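Local coordinates for protein exopolygalacturonase (Yersinia enterocolitica, PDB 2UVF) that hydrolyses pectin-derived polygalacturonate as a family 28 glycoside hydrolase, probably releasing digalacturonic acid from chain ends in the periplasm, at residues C187-S198 / M207-L218. Residues are numbered along the deposited sequence; the frame is centred on the assembly and turned at random.
Sequences CRVEIPAGTYKS and MTLNLQAGAILL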
loop_
_atom_site.group_PDB
_atom_site.type_symbol
_atom_site.label_atom_id
_atom_site.label_comp_id
_atom_site.label_asym_id
_atom_site.label_seq_id
_atom_site.Cartn_x
_atom_site.Cartn_y
_atom_site.Cartn_z
ATOM N N CYS A 187 -8.081 11.628 22.870
ATOM C CA CYS A 187 -9.065 12.453 22.178
ATOM C C CYS A 187 -9.455 11.877 20.814
ATOM O O CYS A 187 -8.816 10.951 20.307
ATOM C CB CYS A 187 -8.565 13.905 22.025
ATOM S SG CYS A 187 -6.913 14.160 21.235
ATOM N N ARG A 188 -10.530 12.415 20.245
ATOM C CA ARG A 188 -10.850 12.220 18.847
ATOM C C ARG A 188 -11.233 13.582 18.278
ATOM O O ARG A 188 -12.247 14.165 18.682
ATOM C CB ARG A 188 -11.986 11.206 18.675
ATOM C CG ARG A 188 -12.405 10.972 17.220
ATOM C CD ARG A 188 -13.642 10.093 17.117
ATOM N NE ARG A 188 -13.378 8.785 17.701
ATOM C CZ ARG A 188 -14.277 8.006 18.300
ATOM N NH1 ARG A 188 -15.555 8.371 18.417
ATOM N NH2 ARG A 188 -13.883 6.843 18.798
ATOM N N VAL A 189 -10.400 14.103 17.377
ATOM C CA VAL A 189 -10.703 15.353 16.678
ATOM C C VAL A 189 -11.649 15.039 15.512
ATOM O O VAL A 189 -11.338 14.188 14.688
ATOM C CB VAL A 189 -9.409 16.052 16.178
ATOM C CG1 VAL A 189 -9.715 17.380 15.492
ATOM C CG2 VAL A 189 -8.452 16.265 17.319
ATOM N N GLU A 190 -12.802 15.710 15.466
ATOM C CA GLU A 190 -13.800 15.514 14.417
ATOM C C GLU A 190 -13.774 16.644 13.393
ATOM O O GLU A 190 -13.810 17.816 13.764
ATOM C CB GLU A 190 -15.231 15.419 14.985
ATOM C CG GLU A 190 -15.400 14.630 16.282
ATOM C CD GLU A 190 -15.672 13.141 16.083
ATOM O OE1 GLU A 190 -15.320 12.589 15.017
ATOM O OE2 GLU A 190 -16.241 12.520 17.015
ATOM N N ILE A 191 -13.714 16.277 12.110
ATOM C CA ILE A 191 -13.973 17.196 10.992
ATOM C C ILE A 191 -15.314 16.780 10.357
ATOM O O ILE A 191 -15.337 15.879 9.501
ATOM C CB ILE A 191 -12.843 17.141 9.922
ATOM C CG1 ILE A 191 -11.480 17.526 10.534
ATOM C CG2 ILE A 191 -13.190 18.013 8.708
ATOM C CD1 ILE A 191 -10.287 17.152 9.712
ATOM N N PRO A 192 -16.438 17.400 10.793
ATOM C CA PRO A 192 -17.774 17.128 10.245
ATOM C C PRO A 192 -17.940 17.391 8.740
ATOM O O PRO A 192 -17.027 17.910 8.096
ATOM C CB PRO A 192 -18.680 18.084 11.056
ATOM C CG PRO A 192 -17.770 19.140 11.586
ATOM C CD PRO A 192 -16.502 18.403 11.878
ATOM N N ALA A 193 -19.113 17.046 8.195
ATOM C CA ALA A 193 -19.462 17.375 6.804
ATOM C C ALA A 193 -19.107 18.823 6.454
ATOM O O ALA A 193 -19.248 19.727 7.283
ATOM C CB ALA A 193 -20.947 17.095 6.524
ATOM N N GLY A 194 -18.634 19.023 5.227
ATOM C CA GLY A 194 -18.192 20.330 4.754
ATOM C C GLY A 194 -16.802 20.271 4.145
ATOM O O GLY A 194 -16.030 19.353 4.423
ATOM N N THR A 195 -16.496 21.260 3.314
ATOM C CA THR A 195 -15.196 21.375 2.671
ATOM C C THR A 195 -14.329 22.421 3.373
ATOM O O THR A 195 -14.552 23.631 3.226
ATOM C CB THR A 195 -15.364 21.724 1.195
ATOM O OG1 THR A 195 -16.125 20.689 0.564
ATOM C CG2 THR A 195 -14.011 21.860 0.497
ATOM N N TYR A 196 -13.335 21.932 4.120
ATOM C CA TYR A 196 -12.398 22.750 4.907
ATOM C C TYR A 196 -10.998 22.794 4.281
ATOM O O TYR A 196 -10.217 21.840 4.414
ATOM C CB TYR A 196 -12.291 22.187 6.331
ATOM C CG TYR A 196 -13.627 21.979 7.023
ATOM C CD1 TYR A 196 -14.129 22.922 7.916
ATOM C CD2 TYR A 196 -14.389 20.833 6.783
ATOM C CE1 TYR A 196 -15.375 22.730 8.558
ATOM C CE2 TYR A 196 -15.627 20.632 7.414
ATOM C CZ TYR A 196 -16.108 21.578 8.295
ATOM O OH TYR A 196 -17.318 21.376 8.904
ATOM N N LYS A 197 -10.688 23.893 3.588
ATOM C CA LYS A 197 -9.325 24.142 3.083
ATOM C C LYS A 197 -8.352 24.272 4.254
ATOM O O LYS A 197 -8.685 24.844 5.298
ATOM C CB LYS A 197 -9.272 25.385 2.183
ATOM C CG LYS A 197 -7.891 25.649 1.587
ATOM C CD LYS A 197 -7.931 26.508 0.326
ATOM C CE LYS A 197 -8.260 25.660 -0.898
ATOM N NZ LYS A 197 -7.541 26.121 -2.105
ATOM N N SER A 198 -7.160 23.706 4.099
ATOM C CA SER A 198 -6.167 23.706 5.170
ATOM C C SER A 198 -4.768 23.556 4.588
ATOM O O SER A 198 -4.600 23.044 3.478
ATOM C CB SER A 198 -6.467 22.598 6.181
ATOM O OG SER A 198 -5.435 22.458 7.152
ATOM N N MET A 207 -3.790 10.189 19.874
ATOM C CA MET A 207 -4.975 10.865 19.339
ATOM C C MET A 207 -5.590 10.120 18.141
ATOM O O MET A 207 -4.986 9.204 17.576
ATOM C CB MET A 207 -4.662 12.328 18.975
ATOM C CG MET A 207 -3.714 12.507 17.793
ATOM S SD MET A 207 -3.758 14.149 17.073
ATOM C CE MET A 207 -5.314 14.109 16.161
ATOM N N THR A 208 -6.811 10.510 17.792
ATOM C CA THR A 208 -7.498 10.036 16.600
ATOM C C THR A 208 -8.005 11.274 15.901
ATOM O O THR A 208 -8.564 12.162 16.540
ATOM C CB THR A 208 -8.710 9.135 16.929
ATOM O OG1 THR A 208 -8.258 7.908 17.505
ATOM C CG2 THR A 208 -9.536 8.836 15.661
ATOM N N LEU A 209 -7.759 11.350 14.598
ATOM C CA LEU A 209 -8.378 12.349 13.752
ATOM C C LEU A 209 -9.395 11.609 12.908
ATOM O O LEU A 209 -9.050 10.708 12.147
ATOM C CB LEU A 209 -7.340 13.072 12.891
ATOM C CG LEU A 209 -7.795 14.043 11.801
ATOM C CD1 LEU A 209 -8.460 15.295 12.376
ATOM C CD2 LEU A 209 -6.611 14.417 10.926
ATOM N N ASN A 210 -10.651 11.996 13.066
ATOM C CA ASN A 210 -11.766 11.363 12.413
ATOM C C ASN A 210 -12.411 12.318 11.418
ATOM O O ASN A 210 -12.954 13.359 11.800
ATOM C CB ASN A 210 -12.794 10.922 13.463
ATOM C CG ASN A 210 -13.912 10.093 12.870
ATOM O OD1 ASN A 210 -13.678 8.972 12.401
ATOM N ND2 ASN A 210 -15.140 10.637 12.881
ATOM N N LEU A 211 -12.344 11.941 10.143
ATOM C CA LEU A 211 -13.052 12.620 9.085
ATOM C C LEU A 211 -14.407 11.925 8.883
ATOM O O LEU A 211 -14.465 10.765 8.473
ATOM C CB LEU A 211 -12.203 12.619 7.802
ATOM C CG LEU A 211 -10.794 13.207 7.925
ATOM C CD1 LEU A 211 -9.718 12.132 7.754
ATOM C CD2 LEU A 211 -10.621 14.303 6.899
ATOM N N GLN A 212 -15.490 12.636 9.191
ATOM C CA GLN A 212 -16.837 12.063 9.208
ATOM C C GLN A 212 -17.449 12.027 7.817
ATOM O O GLN A 212 -16.947 12.659 6.888
ATOM C CB GLN A 212 -17.756 12.900 10.110
ATOM C CG GLN A 212 -17.457 12.836 11.603
ATOM C CD GLN A 212 -18.418 13.704 12.415
ATOM O OE1 GLN A 212 -18.643 14.867 12.093
ATOM N NE2 GLN A 212 -18.993 13.134 13.459
ATOM N N ALA A 213 -18.552 11.300 7.686
ATOM C CA ALA A 213 -19.297 11.251 6.424
ATOM C C ALA A 213 -19.589 12.659 5.890
ATOM O O ALA A 213 -20.219 13.493 6.564
ATOM C CB ALA A 213 -20.570 10.468 6.597
ATOM N N GLY A 214 -19.104 12.929 4.687
ATOM C CA GLY A 214 -19.318 14.225 4.055
ATOM C C GLY A 214 -18.209 15.243 4.247
ATOM O O GLY A 214 -18.228 16.282 3.601
ATOM N N ALA A 215 -17.254 14.938 5.132
ATOM C CA ALA A 215 -16.060 15.777 5.354
ATOM C C ALA A 215 -15.030 15.736 4.225
ATOM O O ALA A 215 -14.631 14.666 3.788
ATOM C CB ALA A 215 -15.375 15.403 6.665
ATOM N N ILE A 216 -14.587 16.904 3.766
ATOM C CA ILE A 216 -13.446 16.990 2.837
ATOM C C ILE A 216 -12.378 17.913 3.405
ATOM O O ILE A 216 -12.588 19.120 3.558
ATOM C CB ILE A 216 -13.834 17.457 1.413
ATOM C CG1 ILE A 216 -14.897 16.536 0.803
ATOM C CG2 ILE A 216 -12.601 17.512 0.499
ATOM C CD1 ILE A 216 -15.494 17.064 -0.499
ATOM N N LEU A 217 -11.237 17.316 3.744
ATOM C CA LEU A 217 -10.038 18.078 4.035
ATOM C C LEU A 217 -9.323 18.372 2.731
ATOM O O LEU A 217 -8.692 17.488 2.120
ATOM C CB LEU A 217 -9.136 17.351 5.044
ATOM C CG LEU A 217 -7.887 18.114 5.519
ATOM C CD1 LEU A 217 -8.241 19.348 6.359
ATOM C CD2 LEU A 217 -6.940 17.190 6.272
ATOM N N LEU A 218 -9.442 19.633 2.313
ATOM C CA LEU A 218 -8.880 20.127 1.064
ATOM C C LEU A 218 -7.524 20.832 1.279
ATOM O O LEU A 218 -7.410 21.761 2.074
ATOM C CB LEU A 218 -9.882 21.062 0.346
ATOM C CG LEU A 218 -9.555 21.580 -1.070
ATOM C CD1 LEU A 218 -9.185 20.467 -2.051
ATOM C CD2 LEU A 218 -10.703 22.413 -1.643
HETATM O O HOH W 1 -20.723 15.744 10.314
#
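I191 and L209 meet where one coil of the parallel beta-helix stacks on the next, I191 CD1 lying 3.7 Å from L209 CD1 and 4.0 Å from L211 CD2. I191 sets CG1 beside its own backbone N (chi1 -60°), which sends the CG1-CD1 arm to these two leucine methyls. V189 continues this inner row, with CG1 on L209 and CG2 on the methyl CE of M207. On the other face of the strands, N210 ND2 gives a hydrogen bond of 2.9 Å to E190 OE1; the carboxylate and amide planes stand 73° apart, and the oxygen sits 23° out of the amide plane. N210 OD1 turns to T264 in the next coil. R188 runs its CG alongside N210 CB and T208 CG2, then carries its guanidinium on to salt bridges with D49 and E50.

Between the two rows of side chains run two sets of backbone hydrogen bonds between parallel strands, including N210 N to V189 O at 2.8 Å and I216 N to G194 O at 2.9 Å. Their register slips by one residue at the corner, where Q212 to A215 form a type II beta turn and one water joins A193 N to Q212 OE1. Helix 173-181 covers V189, M207 and L217 near this end of the solenoid. Apolar side chains stacked coil on coil thus line the interior here, while outside N210 links successive coils through E190 and T264, and R188 ties them to the fibronectin type III region.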